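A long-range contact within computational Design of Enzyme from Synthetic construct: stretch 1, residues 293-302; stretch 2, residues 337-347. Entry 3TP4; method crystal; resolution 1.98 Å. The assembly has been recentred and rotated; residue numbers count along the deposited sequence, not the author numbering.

Stretch 1, residues 293-302: GSSPAQWFTK
Stretch 2 (337-347) DALLEDFQAYA

Stretch 1 runs as loop from Gly293, makes a type II turn over Pro296 to Trp299 (weak bond, Trp299 N to Pro296 O, 3.3 Å), and enters a helix at Trp299. Stretch 2 makes a type I turn from Asp337 to Leu340, closed by Leu340 N to Asp337 O at 3.2 Å, and is helical by Leu340. The chains advance in the same sense: CA atoms pair Ser295 with Leu339 (6.0 Å), Gln298 with Asp342 (5.5 Å), Phe300 with Phe343 (5.9 Å) and Thr301 with Tyr346 (5.2 Å).

Asp342 (chi1 t, chi2 76°) is the polar centre. Gln298, at the N-cap position with phi/psi 51/37, gives its backbone O to Lys302 N (2.9 Å); the first amides of a helix, by contrast, have no carbonyl of a preceding turn to bond. The buried carboxylate reaches one of them, Thr301 N donating to Asp342 OD2 at 2.9 Å, N-H...O 160°; Phe300 N lies 2.9 Å from Asp342 OD2. Thr301, chi1 p, turns its hydroxyl to the other oxygen, OG1 donating to Asp342 OD1 at 2.6 Å. Water 2 donates to Asp342 OD1 (2.8 Å) and accepts from Gln298 NE2 (3.3 Å). Meanwhile Asp342 O receives Tyr346 N at 2.8 Å. Nearer the start, water 1 accepts from Leu339 N (3.0 Å) and hydrogen-bonds Ser295 OG (2.9 Å), so a hydroxyl, able to give or take a proton, suits this exposed border.

Much of the remainder is apolar. Branched Leu339 (m, t) offers methyls to the turn, its CD1 4.1 Å from Pro296 CD and 4.2 Å from Phe300 CE2. Buried Phe300, chi1 m, chi2 -76°, presents a ring usable by face and edge: it receives the edge of Phe343 (t, 78°) on its face, centroids 5.0 Å apart, planes at 74°, and turns its own edge toward the face of Tyr346 (t, -90°), centroids 5.9 Å apart, planes at 54°. Thr301 CG2 meets Ala345 CB at 3.8 Å, methyl against methyl.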

# COMPACT_ATOMS: atom_id res chain seq x y z
N GLY A 293 21.90 -2.60 15.45
CA GLY A 293 21.06 -1.43 15.52
C GLY A 293 21.53 -0.42 16.55
O GLY A 293 22.72 -0.32 16.86
N SER A 294 20.57 0.34 17.07
CA SER A 294 20.86 1.37 18.07
C SER A 294 19.84 1.28 19.20
O SER A 294 18.80 0.62 19.07
CB SER A 294 20.78 2.76 17.43
OG SER A 294 21.65 2.85 16.32
N SER A 295 20.15 1.95 20.31
CA SER A 295 19.22 2.03 21.42
C SER A 295 19.03 3.48 21.85
O SER A 295 19.29 3.84 22.99
CB SER A 295 19.70 1.17 22.60
OG SER A 295 19.83 -0.19 22.23
N PRO A 296 18.56 4.32 20.92
CA PRO A 296 18.31 5.71 21.33
C PRO A 296 17.39 5.72 22.56
O PRO A 296 16.34 5.06 22.55
CB PRO A 296 17.63 6.31 20.10
CG PRO A 296 17.16 5.13 19.28
CD PRO A 296 18.13 4.05 19.54
N ALA A 297 17.78 6.45 23.60
CA ALA A 297 17.07 6.41 24.88
C ALA A 297 15.60 6.83 24.79
O ALA A 297 15.28 7.88 24.23
CB ALA A 297 17.80 7.25 25.95
N GLN A 298 14.73 5.99 25.35
CA GLN A 298 13.29 6.25 25.41
C GLN A 298 12.69 6.62 24.05
O GLN A 298 11.79 7.45 23.97
CB GLN A 298 12.99 7.34 26.43
CG GLN A 298 13.49 6.99 27.83
CD GLN A 298 13.00 7.96 28.88
OE1 GLN A 298 13.40 9.13 28.90
NE2 GLN A 298 12.12 7.49 29.75
N TRP A 299 13.19 5.98 23.00
CA TRP A 299 12.81 6.36 21.64
C TRP A 299 11.31 6.13 21.40
O TRP A 299 10.63 7.00 20.88
CB TRP A 299 13.64 5.58 20.63
CG TRP A 299 13.42 6.02 19.22
CD1 TRP A 299 14.11 7.00 18.55
CD2 TRP A 299 12.45 5.52 18.31
NE1 TRP A 299 13.62 7.13 17.27
CE2 TRP A 299 12.60 6.23 17.10
CE3 TRP A 299 11.46 4.52 18.40
CZ2 TRP A 299 11.80 5.98 15.98
CZ3 TRP A 299 10.66 4.28 17.27
CH2 TRP A 299 10.84 5.01 16.09
N PHE A 300 10.79 4.97 21.81
CA PHE A 300 9.38 4.67 21.59
C PHE A 300 8.43 5.64 22.31
O PHE A 300 7.52 6.19 21.70
CB PHE A 300 9.05 3.22 21.97
CG PHE A 300 9.72 2.20 21.09
CD1 PHE A 300 9.24 1.94 19.81
CD2 PHE A 300 10.83 1.49 21.55
CE1 PHE A 300 9.85 0.99 19.00
CE2 PHE A 300 11.44 0.53 20.75
CZ PHE A 300 10.96 0.29 19.46
N THR A 301 8.63 5.85 23.60
CA THR A 301 7.77 6.78 24.33
C THR A 301 7.96 8.23 23.89
O THR A 301 7.03 9.01 23.95
CB THR A 301 7.93 6.66 25.85
OG1 THR A 301 9.30 6.89 26.20
CG2 THR A 301 7.48 5.28 26.34
N LYS A 302 9.17 8.59 23.48
CA LYS A 302 9.38 9.93 22.94
C LYS A 302 8.63 10.15 21.62
O LYS A 302 8.00 11.20 21.41
CB LYS A 302 10.88 10.20 22.74
CG LYS A 302 11.63 10.39 24.04
CD LYS A 302 13.13 10.46 23.80
CE LYS A 302 13.48 11.60 22.85
NZ LYS A 302 14.94 11.89 22.86
N ASP A 337 17.56 -6.49 25.47
CA ASP A 337 17.69 -5.23 24.74
C ASP A 337 17.51 -4.05 25.66
O ASP A 337 16.64 -4.07 26.53
CB ASP A 337 16.66 -5.13 23.60
CG ASP A 337 16.89 -6.16 22.52
OD1 ASP A 337 18.00 -6.72 22.44
OD2 ASP A 337 15.95 -6.39 21.73
N ALA A 338 18.31 -3.01 25.45
CA ALA A 338 18.23 -1.84 26.29
C ALA A 338 16.87 -1.12 26.19
O ALA A 338 16.41 -0.50 27.15
CB ALA A 338 19.37 -0.88 25.96
N LEU A 339 16.24 -1.21 25.02
CA LEU A 339 14.98 -0.49 24.80
C LEU A 339 13.74 -1.28 25.22
O LEU A 339 12.60 -0.83 25.01
CB LEU A 339 14.85 -0.04 23.33
CG LEU A 339 15.51 1.29 22.91
CD1 LEU A 339 15.48 1.45 21.39
CD2 LEU A 339 14.84 2.48 23.60
N LEU A 340 13.94 -2.45 25.82
CA LEU A 340 12.81 -3.29 26.21
C LEU A 340 11.83 -2.58 27.14
O LEU A 340 10.63 -2.53 26.88
CB LEU A 340 13.29 -4.59 26.86
CG LEU A 340 12.13 -5.41 27.44
CD1 LEU A 340 11.35 -6.08 26.33
CD2 LEU A 340 12.61 -6.42 28.45
N GLU A 341 12.34 -2.00 28.22
CA GLU A 341 11.48 -1.31 29.18
C GLU A 341 10.69 -0.17 28.52
O GLU A 341 9.50 0.00 28.78
CB GLU A 341 12.28 -0.79 30.38
CG GLU A 341 11.46 0.03 31.35
CD GLU A 341 12.20 0.33 32.65
OE1 GLU A 341 13.45 0.43 32.62
OE2 GLU A 341 11.52 0.44 33.69
N ASP A 342 11.34 0.59 27.65
CA ASP A 342 10.66 1.71 27.02
C ASP A 342 9.55 1.21 26.10
O ASP A 342 8.48 1.80 26.04
CB ASP A 342 11.63 2.60 26.24
CG ASP A 342 10.97 3.89 25.76
OD1 ASP A 342 10.78 4.81 26.58
OD2 ASP A 342 10.67 4.00 24.56
N PHE A 343 9.81 0.13 25.38
CA PHE A 343 8.79 -0.41 24.49
C PHE A 343 7.60 -0.91 25.30
O PHE A 343 6.45 -0.68 24.93
CB PHE A 343 9.33 -1.51 23.56
CG PHE A 343 8.30 -2.04 22.61
CD1 PHE A 343 7.94 -1.31 21.49
CD2 PHE A 343 7.64 -3.23 22.88
CE1 PHE A 343 6.97 -1.78 20.63
CE2 PHE A 343 6.66 -3.69 22.02
CZ PHE A 343 6.33 -2.97 20.89
N GLN A 344 7.86 -1.59 26.41
CA GLN A 344 6.79 -2.01 27.31
C GLN A 344 5.95 -0.82 27.75
O GLN A 344 4.73 -0.92 27.85
CB GLN A 344 7.37 -2.74 28.53
CG GLN A 344 7.85 -4.14 28.19
CD GLN A 344 8.68 -4.77 29.28
OE1 GLN A 344 9.46 -4.10 29.96
NE2 GLN A 344 8.52 -6.08 29.44
N ALA A 345 6.60 0.32 28.02
CA ALA A 345 5.88 1.52 28.45
C ALA A 345 5.06 2.09 27.29
O ALA A 345 3.91 2.51 27.46
CB ALA A 345 6.87 2.57 28.98
N TYR A 346 5.68 2.11 26.12
CA TYR A 346 4.98 2.45 24.90
C TYR A 346 3.71 1.61 24.75
O TYR A 346 2.64 2.14 24.44
CB TYR A 346 5.91 2.24 23.71
CG TYR A 346 5.21 2.23 22.38
CD1 TYR A 346 4.72 1.04 21.84
CD2 TYR A 346 5.03 3.40 21.65
CE1 TYR A 346 4.07 1.03 20.63
CE2 TYR A 346 4.40 3.39 20.43
CZ TYR A 346 3.92 2.21 19.93
OH TYR A 346 3.27 2.20 18.71
N ALA A 347 3.84 0.30 24.95
CA ALA A 347 2.72 -0.63 24.81
C ALA A 347 1.63 -0.45 25.87
O ALA A 347 0.45 -0.62 25.57
CB ALA A 347 3.22 -2.10 24.81
O HOH W 1 17.55 -2.04 22.41
O HOH W 2 10.55 4.63 29.34